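Local atomic coordinates of Lys-gingipain W83 (Porphyromonas gingivalis, PDB entry 3M1H), a protein that cleaves proteins after lysine as a secreted cysteine protease and carries adhesin domains, one of them the K3 domain modelled here, that are hemolytic when isolated. Residues 131-135 and 163-167. Sequence-based numbering, arbitrary orientation.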
loop_
_atom_site.group_PDB
_atom_site.type_symbol
_atom_site.label_atom_id
_atom_site.label_comp_id
_atom_site.label_asym_id
_atom_site.label_seq_id
_atom_site.Cartn_x
_atom_site.Cartn_y
_atom_site.Cartn_z
ATOM N N ALA A 131 13.987 16.139 -11.144
ATOM C CA ALA A 131 13.625 15.081 -12.090
ATOM C C ALA A 131 13.805 13.698 -11.479
ATOM O O ALA A 131 12.937 12.842 -11.696
ATOM C CB ALA A 131 14.416 15.176 -13.415
ATOM N N ILE A 132 14.916 13.488 -10.768
ATOM C CA ILE A 132 15.265 12.196 -10.141
ATOM C C ILE A 132 15.015 12.326 -8.643
ATOM O O ILE A 132 15.632 13.151 -7.957
ATOM C CB ILE A 132 16.734 11.811 -10.387
ATOM C CG1 ILE A 132 16.980 11.561 -11.878
ATOM C CG2 ILE A 132 17.174 10.587 -9.531
ATOM C CD1 ILE A 132 16.665 10.099 -12.308
ATOM N N ARG A 133 14.087 11.517 -8.157
ATOM C CA ARG A 133 13.649 11.554 -6.789
ATOM C C ARG A 133 14.106 10.299 -6.055
ATOM O O ARG A 133 14.779 9.438 -6.614
ATOM C CB ARG A 133 12.147 11.734 -6.748
ATOM C CG ARG A 133 11.747 12.979 -7.500
ATOM C CD ARG A 133 10.276 13.164 -7.556
ATOM N NE ARG A 133 9.973 14.305 -8.432
ATOM C CZ ARG A 133 8.764 14.764 -8.721
ATOM N NH1 ARG A 133 7.649 14.242 -8.215
ATOM N NH2 ARG A 133 8.667 15.804 -9.537
ATOM N N GLY A 134 13.799 10.238 -4.770
ATOM C CA GLY A 134 14.261 9.114 -3.955
ATOM C C GLY A 134 15.756 9.099 -3.672
ATOM O O GLY A 134 16.307 8.066 -3.318
ATOM N N THR A 135 16.408 10.253 -3.775
ATOM C CA THR A 135 17.867 10.352 -3.654
ATOM C C THR A 135 18.352 10.644 -2.238
ATOM O O THR A 135 19.561 10.702 -2.009
ATOM C CB THR A 135 18.457 11.469 -4.549
ATOM O OG1 THR A 135 17.935 12.741 -4.139
ATOM C CG2 THR A 135 18.129 11.214 -6.026
ATOM N N THR A 163 -0.796 12.409 -7.670
ATOM C CA THR A 163 0.170 12.374 -8.744
ATOM C C THR A 163 1.377 13.231 -8.364
ATOM O O THR A 163 1.248 14.218 -7.604
ATOM C CB THR A 163 -0.423 12.891 -10.110
ATOM O OG1 THR A 163 0.505 12.615 -11.169
ATOM C CG2 THR A 163 -0.724 14.380 -10.079
ATOM N N ASP A 164 2.530 12.815 -8.877
ATOM C CA ASP A 164 3.729 13.633 -8.886
ATOM C C ASP A 164 4.392 13.828 -7.538
ATOM O O ASP A 164 4.902 14.908 -7.236
ATOM C CB ASP A 164 3.393 14.990 -9.526
ATOM C CG ASP A 164 4.595 15.673 -10.143
ATOM O OD1 ASP A 164 5.670 15.064 -10.361
ATOM O OD2 ASP A 164 4.411 16.876 -10.433
ATOM N N PHE A 165 4.434 12.763 -6.726
ATOM C CA PHE A 165 5.283 12.737 -5.521
ATOM C C PHE A 165 6.376 11.690 -5.742
ATOM O O PHE A 165 7.354 11.962 -6.486
ATOM C CB PHE A 165 4.442 12.635 -4.233
ATOM C CG PHE A 165 3.607 13.881 -4.021
ATOM C CD1 PHE A 165 4.185 15.006 -3.471
ATOM C CD2 PHE A 165 2.283 13.936 -4.449
ATOM C CE1 PHE A 165 3.434 16.190 -3.308
ATOM C CE2 PHE A 165 1.525 15.115 -4.297
ATOM C CZ PHE A 165 2.113 16.242 -3.720
ATOM N N PHE A 166 6.273 10.491 -5.151
ATOM C CA PHE A 166 7.208 9.450 -5.524
ATOM C C PHE A 166 6.581 8.052 -5.378
ATOM O O PHE A 166 5.853 7.661 -6.245
ATOM C CB PHE A 166 8.557 9.622 -4.808
ATOM C CG PHE A 166 9.660 8.785 -5.372
ATOM C CD1 PHE A 166 9.943 8.826 -6.723
ATOM C CD2 PHE A 166 10.429 7.939 -4.568
ATOM C CE1 PHE A 166 10.957 8.077 -7.255
ATOM C CE2 PHE A 166 11.462 7.184 -5.100
ATOM C CZ PHE A 166 11.727 7.255 -6.465
ATOM N N TRP A 167 6.850 7.314 -4.300
ATOM C CA TRP A 167 6.188 6.021 -4.053
ATOM C C TRP A 167 5.699 5.974 -2.615
ATOM O O TRP A 167 6.283 6.652 -1.746
ATOM C CB TRP A 167 7.138 4.844 -4.262
ATOM C CG TRP A 167 7.692 4.632 -5.641
ATOM C CD1 TRP A 167 8.629 5.363 -6.302
ATOM C CD2 TRP A 167 7.357 3.545 -6.489
ATOM N NE1 TRP A 167 8.915 4.793 -7.539
ATOM C CE2 TRP A 167 8.109 3.684 -7.679
ATOM C CE3 TRP A 167 6.456 2.474 -6.372
ATOM C CZ2 TRP A 167 8.008 2.771 -8.718
ATOM C CZ3 TRP A 167 6.364 1.565 -7.407
ATOM C CH2 TRP A 167 7.128 1.737 -8.571
#
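Arg133 reaches across from one loop to the other and touches three successive residues, Asp164, Phe165 and Phe166. Close to the backbone, Arg133 CB sits over one face of the Phe166 ring, 4.1 Å from the centroid, a CH-pi contact 28° off the ring normal. Beyond CB the chain is extended from CG to NE and delivers the guanidinium to the loop backbone at Asp164 and Phe165. There NH1 does most of the work. Its straightest bond, Arg133 NH1 to Phe165 O, is 2.9 Å long, with the oxygen lying in the guanidinium plane and the nitrogen lying in the carbonyl plane on a lone pair of that oxygen. A weak second bond joins NH1 to the Asp164 O. The Asp164 carboxylate completes the grip: Arg133 NH1 to Asp164 OD1 is 3.0 Å in a salt bridge, the oxygen met from above the carboxylate plane, and OD1 takes a weak bond from NH2 as well. Both loops lie at one end of the beta jelly roll of this cleaved adhesin domain, segment 131-135 leading toward strand 142-148 and segment 163-167 running directly into strand 167-177, so the arginine ties together two connections that are distant in sequence. Arg133 NE hydrogen-bonds back to the Glu130 O, while Tyr55 makes a cation-pi contact with the same side chain. At Gly134 the backbone continues over the Phe166 face already met by Arg133, with Gly134 CA 3.6 Å from Phe166 CE2. Phe166 CG stands anti to its own nitrogen (chi1 -167°), carrying the ring under this backbone, and Trp167 CD1 backs the opposite face, 3.4 Å from the ring plane.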